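Local structure of CobC (6NRU) at residues A38-H42 / T64-S70; S23-T28 / E57-A61; F50-S56 / Y144-V150. The protein probably removes the phosphate from alpha-ribazole 5'-phosphate and from adenosylcobalamin 5'-phosphate, a step in assembling the nucleotide loop of vitamin B12. All coordinates share one frame; numbering follows the deposited sequence.

Interaction 1 (A38-H42 / T64-S70)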
ATOM      1  N   ALA A  38      -4.165  -6.221 -12.177  1.00 44.33           N
ATOM      2  CA  ALA A  38      -5.389  -6.059 -11.401  1.00 45.70           C
ATOM      3  C   ALA A  38      -6.500  -6.954 -11.933  1.00 49.70           C
ATOM      4  O   ALA A  38      -7.276  -7.520 -11.154  1.00 50.96           O
ATOM      5  CB  ALA A  38      -5.824  -4.593 -11.405  1.00 45.13           C
ATOM      6  N   GLN A  39      -6.589  -7.098 -13.257  1.00 52.58           N
ATOM      7  CA  GLN A  39      -7.617  -7.951 -13.842  1.00 56.41           C
ATOM      8  C   GLN A  39      -7.408  -9.407 -13.454  1.00 58.68           C
ATOM      9  O   GLN A  39      -8.372 -10.125 -13.165  1.00 61.77           O
ATOM     10  CB  GLN A  39      -7.618  -7.804 -15.361  1.00 59.58           C
ATOM     11  CG  GLN A  39      -8.258  -6.528 -15.864  1.00 62.01           C
ATOM     12  CD  GLN A  39      -7.942  -6.272 -17.323  1.00 66.18           C
ATOM     13  OE1 GLN A  39      -6.993  -6.836 -17.873  1.00 67.48           O
ATOM     14  NE2 GLN A  39      -8.738  -5.421 -17.962  1.00 67.63           N
ATOM     15  N   ASN A  40      -6.154  -9.863 -13.458  1.00 57.79           N
ATOM     16  CA  ASN A  40      -5.859 -11.215 -13.000  1.00 58.60           C
ATOM     17  C   ASN A  40      -6.218 -11.381 -11.529  1.00 56.84           C
ATOM     18  O   ASN A  40      -6.764 -12.414 -11.126  1.00 58.66           O
ATOM     19  CB  ASN A  40      -4.383 -11.534 -13.243  1.00 59.30           C
ATOM     20  CG  ASN A  40      -4.052 -12.995 -13.004  1.00 61.05           C
ATOM     21  OD1 ASN A  40      -4.904 -13.872 -13.151  1.00 62.55           O
ATOM     22  ND2 ASN A  40      -2.805 -13.264 -12.636  1.00 60.84           N
ATOM     23  N   LEU A  41      -5.935 -10.360 -10.713  1.00 53.01           N
ATOM     24  CA  LEU A  41      -6.294 -10.413  -9.301  1.00 50.71           C
ATOM     25  C   LEU A  41      -7.801 -10.509  -9.107  1.00 51.73           C
ATOM     26  O   LEU A  41      -8.264 -11.131  -8.143  1.00 52.82           O
ATOM     27  CB  LEU A  41      -5.752  -9.185  -8.574  1.00 48.88           C
ATOM     28  CG  LEU A  41      -4.311  -9.252  -8.075  1.00 47.80           C
ATOM     29  CD1 LEU A  41      -3.833  -7.864  -7.677  1.00 46.12           C
ATOM     30  CD2 LEU A  41      -4.191 -10.220  -6.912  1.00 48.13           C
ATOM     31  N   HIS A  42      -8.577  -9.892 -10.001  1.00 51.02           N
ATOM     32  CA  HIS A  42     -10.028  -9.984  -9.903  1.00 52.12           C
ATOM     33  C   HIS A  42     -10.493 -11.431  -9.984  1.00 53.72           C
ATOM     34  O   HIS A  42     -11.359 -11.859  -9.211  1.00 55.62           O
ATOM     35  CB  HIS A  42     -10.688  -9.160 -11.005  1.00 53.53           C
ATOM     36  CG  HIS A  42     -12.065  -9.628 -11.355  1.00 56.66           C
ATOM     37  ND1 HIS A  42     -13.157  -9.389 -10.548  1.00 57.07           N
ATOM     38  CD2 HIS A  42     -12.525 -10.337 -12.412  1.00 59.54           C
ATOM     39  CE1 HIS A  42     -14.233  -9.921 -11.100  1.00 60.01           C
ATOM     40  NE2 HIS A  42     -13.877 -10.503 -12.231  1.00 61.10           N
ATOM     41  N   THR A  64      -7.048   0.327  -9.452  1.00 57.99           N
ATOM     42  CA  THR A  64      -6.843  -1.085  -9.158  1.00 56.44           C
ATOM     43  C   THR A  64      -8.069  -1.683  -8.477  1.00 53.94           C
ATOM     44  O   THR A  64      -8.548  -2.754  -8.869  1.00 55.91           O
ATOM     45  CB  THR A  64      -5.596  -1.258  -8.290  1.00 57.33           C
ATOM     46  OG1 THR A  64      -4.426  -1.006  -9.080  1.00 60.67           O
ATOM     47  CG2 THR A  64      -5.525  -2.671  -7.719  1.00 58.01           C
ATOM     48  N   ALA A  65      -8.605  -0.992  -7.467  1.00 50.77           N
ATOM     49  CA  ALA A  65      -9.757  -1.518  -6.741  1.00 50.81           C
ATOM     50  C   ALA A  65     -10.964  -1.698  -7.651  1.00 53.15           C
ATOM     51  O   ALA A  65     -11.777  -2.601  -7.431  1.00 55.09           O
ATOM     52  CB  ALA A  65     -10.103  -0.599  -5.570  1.00 50.69           C
ATOM     53  N   ARG A  66     -11.098  -0.856  -8.677  1.00 52.75           N
ATOM     54  CA  ARG A  66     -12.184  -1.029  -9.634  1.00 52.82           C
ATOM     55  C   ARG A  66     -12.014  -2.320 -10.426  1.00 53.41           C
ATOM     56  O   ARG A  66     -12.976  -3.076 -10.610  1.00 54.61           O
ATOM     57  CB  ARG A  66     -12.247   0.172 -10.582  1.00 53.95           C
ATOM     58  CG  ARG A  66     -13.180   1.299 -10.147  1.00 54.20           C
ATOM     59  CD  ARG A  66     -12.842   2.592 -10.882  1.00 56.08           C
ATOM     60  NE  ARG A  66     -12.452   2.337 -12.268  1.00 56.17           N
ATOM     61  CZ  ARG A  66     -11.573   3.068 -12.948  1.00 52.33           C
ATOM     62  NH1 ARG A  66     -10.982   4.110 -12.375  1.00 49.03           N
ATOM     63  NH2 ARG A  66     -11.281   2.752 -14.205  1.00 51.62           N
ATOM     64  N   LEU A  67     -10.794  -2.592 -10.892  1.00 54.04           N
ATOM     65  CA  LEU A  67     -10.565  -3.752 -11.745  1.00 56.53           C
ATOM     66  C   LEU A  67     -10.660  -5.052 -10.958  1.00 56.99           C
ATOM     67  O   LEU A  67     -11.167  -6.059 -11.468  1.00 59.76           O
ATOM     68  CB  LEU A  67      -9.204  -3.630 -12.427  1.00 56.24           C
ATOM     69  CG  LEU A  67      -9.065  -2.408 -13.336  1.00 56.99           C
ATOM     70  CD1 LEU A  67      -7.608  -2.136 -13.672  1.00 57.50           C
ATOM     71  CD2 LEU A  67      -9.882  -2.595 -14.599  1.00 59.86           C
ATOM     72  N   VAL A  68     -10.172  -5.056  -9.718  1.00 55.43           N
ATOM     73  CA  VAL A  68     -10.290  -6.252  -8.892  1.00 57.59           C
ATOM     74  C   VAL A  68     -11.750  -6.525  -8.559  1.00 62.00           C
ATOM     75  O   VAL A  68     -12.197  -7.678  -8.559  1.00 66.06           O
ATOM     76  CB  VAL A  68      -9.432  -6.109  -7.622  1.00 55.29           C
ATOM     77  CG1 VAL A  68      -9.523  -7.367  -6.771  1.00 55.30           C
ATOM     78  CG2 VAL A  68      -7.983  -5.819  -7.991  1.00 55.03           C
ATOM     79  N   LEU A  69     -12.457  -5.483  -8.174  1.00 61.59           N
ATOM     80  CA  LEU A  69     -13.860  -5.584  -7.850  1.00 64.71           C
ATOM     81  C   LEU A  69     -14.788  -5.880  -9.007  1.00 69.38           C
ATOM     82  O   LEU A  69     -15.697  -6.637  -8.841  1.00 73.12           O
ATOM     83  CB  LEU A  69     -14.326  -4.349  -7.109  1.00 64.93           C
ATOM     84  CG  LEU A  69     -13.858  -4.299  -5.666  1.00 64.26           C
ATOM     85  CD1 LEU A  69     -14.870  -3.555  -4.827  1.00 66.42           C
ATOM     86  CD2 LEU A  69     -13.653  -5.698  -5.135  1.00 64.89           C
ATOM     87  N   SER A  70     -14.578  -5.266 -10.163  1.00 72.71           N
ATOM     88  CA  SER A  70     -15.437  -5.502 -11.328  1.00 79.61           C
ATOM     89  C   SER A  70     -16.931  -5.212 -11.073  1.00 84.72           C
ATOM     90  O   SER A  70     -17.289  -4.117 -10.674  1.00 88.73           O
ATOM     91  CB  SER A  70     -15.174  -6.864 -11.984  1.00 81.32           C
ATOM     92  OG  SER A  70     -16.124  -7.180 -12.965  1.00 83.86           O
TER
HETATM   93  O   HOH W   1     -12.733 -10.420  -7.450  1.00 39.88           O
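His42 reaches across to the C-terminal end of helix 59-69 and hydrogen-bonds through ND1 to the carbonyl oxygen of Val68, with 2.8 Å between His42 ND1 and Val68 O. The oxygen lies at the edge of the imidazole, in its plane, whereas the N-H comes from above the carbonyl plane, and the bond is somewhat bent (147° at the hydrogen). Because an acceptor sits at ND1, this nitrogen carries a proton. The CB of Ser70 packs over one face of the same ring, 3.3 Å from His42 CE1. A chi1 of 155° sets CG opposite the backbone N and swings the ring toward the end of the other helix, where carbonyls lack a following turn to bind them. A water lies within hydrogen-bonding distance of both His42 O and Val68 O and bridges the helices there.

One helical turn earlier the contact becomes apolar. Ala38 CB is 3.7 Å from Leu67 CB and nearly as close to Leu67 CD1. Consistent with the small side chain of Ala38, the helix axes come within 7.4 Å. Val68 turns its CG2 branch to helix 32-44, where it meets Ala38 O and Leu41 CB, the latter at 4.1 Å from Val68 CG2.

Ser70, with positive phi, ends the helical course of its segment, and its N still bonds to Arg66 O. The two helices run in the same general direction, crossing at -37°. Beneath them, Leu41, Thr64 and Val68 rest on Ile9 of strand 5-10, while Leu69 packs on Val53 of strand 52-55, placing the helix pair against one face of the central sheet.

Interaction 2 (S23-T28 / E57-A61). With SO4 (sulfate ion), chain N.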
ATOM      1  N   SER A  23       7.108   8.212  -6.709  1.00 44.19           N
ATOM      2  CA  SER A  23       5.695   8.346  -7.055  1.00 45.88           C
ATOM      3  C   SER A  23       4.980   9.320  -6.123  1.00 48.56           C
ATOM      4  O   SER A  23       4.537  10.392  -6.551  1.00 51.35           O
ATOM      5  CB  SER A  23       5.019   6.974  -7.030  1.00 44.61           C
ATOM      6  OG  SER A  23       3.955   6.928  -7.961  1.00 44.17           O
ATOM      7  N   GLY A  24       4.862   8.958  -4.849  1.00 47.01           N
ATOM      8  CA  GLY A  24       4.212   9.846  -3.902  1.00 45.44           C
ATOM      9  C   GLY A  24       2.745  10.032  -4.227  1.00 42.50           C
ATOM     10  O   GLY A  24       2.056   9.110  -4.677  1.00 41.37           O
ATOM     11  N   HIS A  25       2.258  11.248  -4.004  1.00 38.98           N
ATOM     12  CA  HIS A  25       0.859  11.560  -4.245  1.00 38.18           C
ATOM     13  C   HIS A  25       0.566  11.898  -5.701  1.00 39.63           C
ATOM     14  O   HIS A  25      -0.604  12.095  -6.046  1.00 39.86           O
ATOM     15  CB  HIS A  25       0.430  12.722  -3.346  1.00 38.86           C
ATOM     16  CG  HIS A  25       0.200  12.328  -1.920  1.00 37.33           C
ATOM     17  ND1 HIS A  25      -0.652  13.017  -1.085  1.00 37.14           N
ATOM     18  CD2 HIS A  25       0.709  11.312  -1.184  1.00 36.54           C
ATOM     19  CE1 HIS A  25      -0.659  12.442   0.105  1.00 36.91           C
ATOM     20  NE2 HIS A  25       0.160  11.406   0.071  1.00 36.13           N
ATOM     21  N   ALA A  26       1.584  11.956  -6.555  1.00 40.90           N
ATOM     22  CA  ALA A  26       1.378  12.368  -7.936  1.00 40.86           C
ATOM     23  C   ALA A  26       0.488  11.366  -8.669  1.00 42.61           C
ATOM     24  O   ALA A  26       0.586  10.159  -8.431  1.00 41.18           O
ATOM     25  CB  ALA A  26       2.718  12.503  -8.657  1.00 38.94           C
ATOM     26  N   PRO A  27      -0.392  11.832  -9.564  1.00 47.19           N
ATOM     27  CA  PRO A  27      -1.294  10.916 -10.298  1.00 49.38           C
ATOM     28  C   PRO A  27      -0.611  10.224 -11.472  1.00 52.23           C
ATOM     29  O   PRO A  27      -0.833  10.528 -12.648  1.00 54.80           O
ATOM     30  CB  PRO A  27      -2.417  11.857 -10.746  1.00 50.53           C
ATOM     31  CG  PRO A  27      -1.736  13.171 -10.930  1.00 37.31           C
ATOM     32  CD  PRO A  27      -0.679  13.248  -9.860  1.00 48.80           C
ATOM     33  N   THR A  28       0.244   9.256 -11.160  1.00 53.00           N
ATOM     34  CA  THR A  28       0.818   8.554 -12.302  1.00 55.78           C
ATOM     35  C   THR A  28      -0.090   7.401 -12.726  1.00 60.09           C
ATOM     36  O   THR A  28      -0.647   6.702 -11.872  1.00 59.51           O
ATOM     37  CB  THR A  28       2.208   8.024 -11.967  1.00 53.00           C
ATOM     38  OG1 THR A  28       2.643   7.126 -12.995  1.00 53.62           O
ATOM     39  CG2 THR A  28       2.191   7.300 -10.630  1.00 50.88           C
ATOM     40  N   GLU A  57      -6.576   7.152  -1.290  1.00 44.05           N
ATOM     41  CA  GLU A  57      -7.165   8.205  -2.114  1.00 45.38           C
ATOM     42  C   GLU A  57      -6.582   8.221  -3.520  1.00 46.47           C
ATOM     43  O   GLU A  57      -7.283   8.581  -4.474  1.00 48.05           O
ATOM     44  CB  GLU A  57      -6.955   9.573  -1.465  1.00 45.74           C
ATOM     45  CG  GLU A  57      -7.540   9.729  -0.081  1.00 47.58           C
ATOM     46  CD  GLU A  57      -7.362  11.134   0.457  1.00 50.65           C
ATOM     47  OE1 GLU A  57      -6.375  11.801   0.077  1.00 51.51           O
ATOM     48  OE2 GLU A  57      -8.214  11.578   1.252  1.00 52.62           O
ATOM     49  N   LEU A  58      -5.311   7.847  -3.666  1.00 44.70           N
ATOM     50  CA  LEU A  58      -4.624   8.001  -4.941  1.00 44.40           C
ATOM     51  C   LEU A  58      -5.263   7.121  -6.007  1.00 47.15           C
ATOM     52  O   LEU A  58      -5.592   5.957  -5.764  1.00 46.70           O
ATOM     53  CB  LEU A  58      -3.142   7.669  -4.780  1.00 41.34           C
ATOM     54  CG  LEU A  58      -2.444   8.425  -3.646  1.00 38.21           C
ATOM     55  CD1 LEU A  58      -0.959   8.145  -3.661  1.00 37.78           C
ATOM     56  CD2 LEU A  58      -2.705   9.917  -3.754  1.00 37.59           C
ATOM     57  N   GLU A  59      -5.438   7.694  -7.202  1.00 62.77           N
ATOM     58  CA  GLU A  59      -6.279   7.058  -8.211  1.00 62.56           C
ATOM     59  C   GLU A  59      -5.685   5.752  -8.718  1.00 60.67           C
ATOM     60  O   GLU A  59      -6.432   4.866  -9.147  1.00 59.97           O
ATOM     61  CB  GLU A  59      -6.526   8.021  -9.371  1.00 64.77           C
ATOM     62  CG  GLU A  59      -7.899   7.860 -10.000  1.00 66.14           C
ATOM     63  CD  GLU A  59      -9.016   8.149  -9.019  1.00 67.38           C
ATOM     64  OE1 GLU A  59     -10.079   7.500  -9.124  1.00 68.08           O
ATOM     65  OE2 GLU A  59      -8.835   9.027  -8.149  1.00 68.54           O
ATOM     66  N   ARG A  60      -4.359   5.600  -8.676  1.00 60.46           N
ATOM     67  CA  ARG A  60      -3.771   4.330  -9.087  1.00 60.90           C
ATOM     68  C   ARG A  60      -4.253   3.188  -8.202  1.00 59.31           C
ATOM     69  O   ARG A  60      -4.379   2.050  -8.670  1.00 59.83           O
ATOM     70  CB  ARG A  60      -2.242   4.416  -9.075  1.00 62.41           C
ATOM     71  CG  ARG A  60      -1.616   4.574  -7.700  1.00 61.12           C
ATOM     72  CD  ARG A  60      -0.466   5.560  -7.751  1.00 63.38           C
ATOM     73  NE  ARG A  60       0.636   5.177  -6.873  1.00 63.01           N
ATOM     74  CZ  ARG A  60       1.368   6.042  -6.179  1.00 63.58           C
ATOM     75  NH1 ARG A  60       1.111   7.342  -6.258  1.00 64.42           N
ATOM     76  NH2 ARG A  60       2.356   5.610  -5.406  1.00 63.87           N
ATOM     77  N   ALA A  61      -4.541   3.476  -6.928  1.00 56.98           N
ATOM     78  CA  ALA A  61      -5.107   2.469  -6.041  1.00 52.70           C
ATOM     79  C   ALA A  61      -6.590   2.262  -6.316  1.00 51.56           C
ATOM     80  O   ALA A  61      -7.078   1.127  -6.288  1.00 51.67           O
ATOM     81  CB  ALA A  61      -4.883   2.870  -4.584  1.00 50.96           C
TER
HETATM   82  S   SO4 N 302       5.607   2.582  -5.695  1.00116.97           S
HETATM   83  O1  SO4 N 302       6.080   3.195  -4.458  1.00116.75           O
HETATM   84  O2  SO4 N 302       6.477   2.979  -6.797  1.00116.81           O
HETATM   85  O3  SO4 N 302       5.625   1.129  -5.558  1.00117.00           O
HETATM   86  O4  SO4 N 302       4.241   3.020  -5.969  1.00117.17           O
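Part of what is probably the phosphate pocket of the histidine phosphatase fold is formed where Arg60, at the start of helix 59-69, meets the type II' beta turn Ser23-Ala26. Arg60 NH1 donates to Gly24 O at 2.6 Å. The bond is fairly straight (160° at the hydrogen), and the acceptor lies near the guanidinium plane. Gly24 has positive phi, as the second residue of such a turn requires. Ser23 OG sits over one face of the guanidinium, 3.3 Å from Arg60 CZ; its angles to NH1 and NH2 are too poor for hydrogen bonds, so this is a packing contact.

Arg60 CG lies between the backbone N and the carbonyl carbon (chi1 67°), and bends at chi2 and chi3 carry the chain past Thr28, whose CG2 is 4.3 Å from Arg60 CD. Alongside, Leu58, at the N-cap position of the helix, inserts both methyls under the turn: Leu58 CD1 is 3.3 Å from Gly24 O, while CD2 lies over one face of the His25 ring, 4.2 Å from His25 CG.

The other terminal nitrogen faces the pocket. Arg60 NH2 bonds to sulfate O4 at 3.3 Å, a long and bent link, and Arg10 and Asn17 also bind this ion. The side chain of Arg60 touches His11, probably the residue phosphorylated during catalysis. The sulfate, probably from the crystallisation liquor, is consistent with a site for a phosphate group. The carbonyl of Gly24 thus restrains the guanidinium through one nitrogen while the other is turned to the anion, an arrangement that would favour binding of negative charge.

Interaction 3 (F50-S56 / Y144-V150)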
ATOM      1  N   PHE A  50     -15.698 -10.806   0.179  1.00 56.03           N
ATOM      2  CA  PHE A  50     -15.404  -9.604   0.942  1.00 54.88           C
ATOM      3  C   PHE A  50     -16.692  -8.960   1.440  1.00 54.75           C
ATOM      4  O   PHE A  50     -17.764  -9.109   0.844  1.00 55.32           O
ATOM      5  CB  PHE A  50     -14.626  -8.598   0.092  1.00 53.21           C
ATOM      6  CG  PHE A  50     -13.363  -9.148  -0.508  1.00 52.37           C
ATOM      7  CD1 PHE A  50     -12.203  -9.231   0.243  1.00 50.22           C
ATOM      8  CD2 PHE A  50     -13.334  -9.567  -1.828  1.00 53.35           C
ATOM      9  CE1 PHE A  50     -11.042  -9.730  -0.310  1.00 50.09           C
ATOM     10  CE2 PHE A  50     -12.173 -10.067  -2.386  1.00 52.70           C
ATOM     11  CZ  PHE A  50     -11.026 -10.148  -1.627  1.00 50.96           C
ATOM     12  N   ASP A  51     -16.577  -8.242   2.554  1.00 53.77           N
ATOM     13  CA  ASP A  51     -17.667  -7.434   3.075  1.00 55.20           C
ATOM     14  C   ASP A  51     -17.260  -5.984   3.284  1.00 54.89           C
ATOM     15  O   ASP A  51     -18.082  -5.186   3.752  1.00 58.47           O
ATOM     16  CB  ASP A  51     -18.197  -8.023   4.391  1.00 56.49           C
ATOM     17  CG  ASP A  51     -17.088  -8.490   5.311  1.00 57.44           C
ATOM     18  OD1 ASP A  51     -17.399  -9.146   6.329  1.00 59.52           O
ATOM     19  OD2 ASP A  51     -15.909  -8.201   5.019  1.00 56.59           O
ATOM     20  N   LEU A  52     -16.025  -5.621   2.945  1.00 51.69           N
ATOM     21  CA  LEU A  52     -15.555  -4.254   3.106  1.00 50.29           C
ATOM     22  C   LEU A  52     -14.330  -4.051   2.226  1.00 48.66           C
ATOM     23  O   LEU A  52     -13.507  -4.958   2.086  1.00 49.91           O
ATOM     24  CB  LEU A  52     -15.217  -3.949   4.570  1.00 38.61           C
ATOM     25  CG  LEU A  52     -14.890  -2.490   4.893  1.00 37.60           C
ATOM     26  CD1 LEU A  52     -16.075  -1.584   4.568  1.00 38.35           C
ATOM     27  CD2 LEU A  52     -14.482  -2.347   6.346  1.00 37.90           C
ATOM     28  N   VAL A  53     -14.219  -2.865   1.634  1.00 45.82           N
ATOM     29  CA  VAL A  53     -13.053  -2.487   0.844  1.00 41.62           C
ATOM     30  C   VAL A  53     -12.557  -1.142   1.356  1.00 41.48           C
ATOM     31  O   VAL A  53     -13.317  -0.168   1.389  1.00 43.01           O
ATOM     32  CB  VAL A  53     -13.361  -2.408  -0.660  1.00 38.09           C
ATOM     33  CG1 VAL A  53     -12.131  -1.931  -1.418  1.00 34.97           C
ATOM     34  CG2 VAL A  53     -13.823  -3.760  -1.186  1.00 38.48           C
ATOM     35  N   LEU A  54     -11.295  -1.092   1.765  1.00 40.55           N
ATOM     36  CA  LEU A  54     -10.640   0.142   2.175  1.00 40.59           C
ATOM     37  C   LEU A  54      -9.538   0.452   1.175  1.00 42.90           C
ATOM     38  O   LEU A  54      -8.700  -0.407   0.881  1.00 44.92           O
ATOM     39  CB  LEU A  54     -10.064   0.020   3.586  1.00 39.18           C
ATOM     40  CG  LEU A  54     -10.987  -0.592   4.643  1.00 39.33           C
ATOM     41  CD1 LEU A  54     -10.262  -0.731   5.971  1.00 38.98           C
ATOM     42  CD2 LEU A  54     -12.246   0.243   4.806  1.00 40.40           C
ATOM     43  N   CYS A  55      -9.540   1.672   0.651  1.00 42.27           N
ATOM     44  CA  CYS A  55      -8.671   2.040  -0.454  1.00 41.07           C
ATOM     45  C   CYS A  55      -8.023   3.389  -0.179  1.00 42.01           C
ATOM     46  O   CYS A  55      -8.589   4.240   0.511  1.00 43.61           O
ATOM     47  CB  CYS A  55      -9.463   2.086  -1.769  1.00 39.93           C
ATOM     48  SG  CYS A  55      -8.489   2.399  -3.243  1.00 39.72           S
ATOM     49  N   SER A  56      -6.823   3.571  -0.718  1.00 41.33           N
ATOM     50  CA  SER A  56      -6.168   4.864  -0.610  1.00 41.72           C
ATOM     51  C   SER A  56      -6.830   5.866  -1.552  1.00 42.30           C
ATOM     52  O   SER A  56      -7.553   5.502  -2.482  1.00 41.94           O
ATOM     53  CB  SER A  56      -4.677   4.741  -0.921  1.00 41.00           C
ATOM     54  OG  SER A  56      -4.398   5.116  -2.256  1.00 40.96           O
ATOM     55  N   TYR A 144     -16.703  -6.846  10.591  1.00 59.91           N
ATOM     56  CA  TYR A 144     -16.413  -7.362   9.265  1.00 59.68           C
ATOM     57  C   TYR A 144     -15.437  -8.528   9.365  1.00 61.53           C
ATOM     58  O   TYR A 144     -14.648  -8.621  10.310  1.00 60.58           O
ATOM     59  CB  TYR A 144     -15.845  -6.262   8.360  1.00 54.94           C
ATOM     60  CG  TYR A 144     -16.796  -5.102   8.163  1.00 56.08           C
ATOM     61  CD1 TYR A 144     -17.660  -5.061   7.076  1.00 57.64           C
ATOM     62  CD2 TYR A 144     -16.839  -4.053   9.073  1.00 56.32           C
ATOM     63  CE1 TYR A 144     -18.536  -4.006   6.898  1.00 60.10           C
ATOM     64  CE2 TYR A 144     -17.712  -2.996   8.903  1.00 59.21           C
ATOM     65  CZ  TYR A 144     -18.557  -2.976   7.814  1.00 62.02           C
ATOM     66  OH  TYR A 144     -19.425  -1.919   7.646  1.00 67.61           O
ATOM     67  N   GLN A 145     -15.506  -9.423   8.382  1.00 64.59           N
ATOM     68  CA  GLN A 145     -14.726 -10.655   8.387  1.00 65.29           C
ATOM     69  C   GLN A 145     -13.625 -10.689   7.340  1.00 61.26           C
ATOM     70  O   GLN A 145     -12.544 -11.215   7.613  1.00 59.91           O
ATOM     71  CB  GLN A 145     -15.648 -11.863   8.182  1.00 71.61           C
ATOM     72  CG  GLN A 145     -16.430 -12.268   9.427  1.00 76.77           C
ATOM     73  CD  GLN A 145     -17.731 -12.987   9.098  1.00 84.91           C
ATOM     74  OE1 GLN A 145     -18.756 -12.769   9.746  1.00 89.94           O
ATOM     75  NE2 GLN A 145     -17.692 -13.852   8.091  1.00 86.97           N
ATOM     76  N   ASN A 146     -13.866 -10.150   6.144  1.00 58.13           N
ATOM     77  CA  ASN A 146     -12.898 -10.193   5.045  1.00 55.96           C
ATOM     78  C   ASN A 146     -12.797  -8.800   4.434  1.00 53.21           C
ATOM     79  O   ASN A 146     -13.529  -8.463   3.500  1.00 56.39           O
ATOM     80  CB  ASN A 146     -13.293 -11.237   4.005  1.00 60.41           C
ATOM     81  CG  ASN A 146     -13.193 -12.652   4.538  1.00 62.96           C
ATOM     82  OD1 ASN A 146     -12.114 -13.248   4.559  1.00 60.58           O
ATOM     83  ND2 ASN A 146     -14.321 -13.198   4.978  1.00 67.72           N
ATOM     84  N   ILE A 147     -11.874  -8.002   4.957  1.00 47.45           N
ATOM     85  CA  ILE A 147     -11.664  -6.631   4.513  1.00 43.65           C
ATOM     86  C   ILE A 147     -10.523  -6.625   3.507  1.00 40.77           C
ATOM     87  O   ILE A 147      -9.414  -7.080   3.810  1.00 39.32           O
ATOM     88  CB  ILE A 147     -11.361  -5.702   5.698  1.00 40.78           C
ATOM     89  CG1 ILE A 147     -12.422  -5.874   6.788  1.00 41.95           C
ATOM     90  CG2 ILE A 147     -11.270  -4.260   5.235  1.00 39.81           C
ATOM     91  CD1 ILE A 147     -12.104  -5.145   8.072  1.00 40.42           C
ATOM     92  N   LEU A 148     -10.794  -6.118   2.308  1.00 40.46           N
ATOM     93  CA  LEU A 148      -9.774  -5.960   1.281  1.00 37.71           C
ATOM     94  C   LEU A 148      -9.176  -4.563   1.372  1.00 37.22           C
ATOM     95  O   LEU A 148      -9.911  -3.570   1.423  1.00 39.69           O
ATOM     96  CB  LEU A 148     -10.363  -6.189  -0.110  1.00 37.89           C
ATOM     97  CG  LEU A 148      -9.478  -5.748  -1.278  1.00 35.07           C
ATOM     98  CD1 LEU A 148      -8.239  -6.633  -1.392  1.00 32.67           C
ATOM     99  CD2 LEU A 148     -10.265  -5.736  -2.577  1.00 37.38           C
ATOM    100  N   ILE A 149      -7.848  -4.488   1.388  1.00 34.20           N
ATOM    101  CA  ILE A 149      -7.129  -3.223   1.485  1.00 32.58           C
ATOM    102  C   ILE A 149      -6.325  -3.031   0.207  1.00 32.95           C
ATOM    103  O   ILE A 149      -5.458  -3.852  -0.118  1.00 32.91           O
ATOM    104  CB  ILE A 149      -6.215  -3.181   2.717  1.00 30.61           C
ATOM    105  CG1 ILE A 149      -7.049  -3.271   3.994  1.00 31.31           C
ATOM    106  CG2 ILE A 149      -5.367  -1.916   2.706  1.00 24.22           C
ATOM    107  CD1 ILE A 149      -6.248  -3.057   5.255  1.00 30.98           C
ATOM    108  N   VAL A 150      -6.611  -1.950  -0.513  1.00 34.14           N
ATOM    109  CA  VAL A 150      -5.894  -1.589  -1.731  1.00 33.97           C
ATOM    110  C   VAL A 150      -5.056  -0.359  -1.413  1.00 34.72           C
ATOM    111  O   VAL A 150      -5.597   0.729  -1.172  1.00 37.00           O
ATOM    112  CB  VAL A 150      -6.849  -1.322  -2.904  1.00 35.15           C
ATOM    113  CG1 VAL A 150      -6.064  -1.143  -4.194  1.00 35.21           C
ATOM    114  CG2 VAL A 150      -7.865  -2.450  -3.036  1.00 35.68           C
TER
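Backbone hydrogen bonds join Leu52-Ser56 to Leu148-Val150 as neighbouring parallel strands. Leu148 N binds Leu52 O, Leu54 N binds Leu148 O at 2.9 Å, Val150 N binds Leu54 O, and Ser56 N binds Val150 O. CA-H...O contacts lie between them, such as Ile149 CA to Leu54 O at 3.3 Å.

At the start of the pair, the carboxylate of Asp51 adds to the backbone bonds. Asp51 OD1 accepts from Gln145 N at 2.8 Å through its syn lone pair, nearly straight at 170°, and Asp51 OD2 accepts from Asn146 N at 3.0 Å, out of the carboxylate plane. With chi1 at 42°, CG of Asp51 lies between its own N and carbonyl carbon, which brings the carboxylate to the amides of Gln145 and Asn146; Asp51 N meanwhile donates to Asn146 O.

Apolar packing differs on the two faces. Leu52 CD2 stands over the centre of the Tyr144 ring in a CH-pi contact, 4.0 Å from the Tyr144 centroid, and Ile147 CG2 touches Leu54 CG at 3.7 Å. On the other face, Phe50 CD1 meets Leu148 CB at 3.6 Å, and Cys55 SG lies by Val150.

Strand 76-78 flanks 52-55, and strand 5-10 flanks 146-151, placing the pair inside the six-stranded mixed sheet. Helix 59-69 packs over the Val53 and Cys55 face.

Helix 59-69 is common to interactions 1 and 2, whose centres are about 17 Å apart: its beginning meets the phosphate pocket and its end meets helix 32-44. Interaction 3, about 13 Å from interaction 1 and about 19 Å from interaction 2 between centres, lies in the sheet beneath that helix. Ala65 CB packs on Cys55 SG at 4.1 Å, and Ala61 CB on Ser56 OG at 3.3 Å. Along the chain the order is 23-28, 38-42, 50-56, 57-61, 64-70 and 144-150, so the three contacts interleave. Strand 52-55 leads directly into the helix bearing Arg60, tying the anion site to the core of one histidine phosphatase domain.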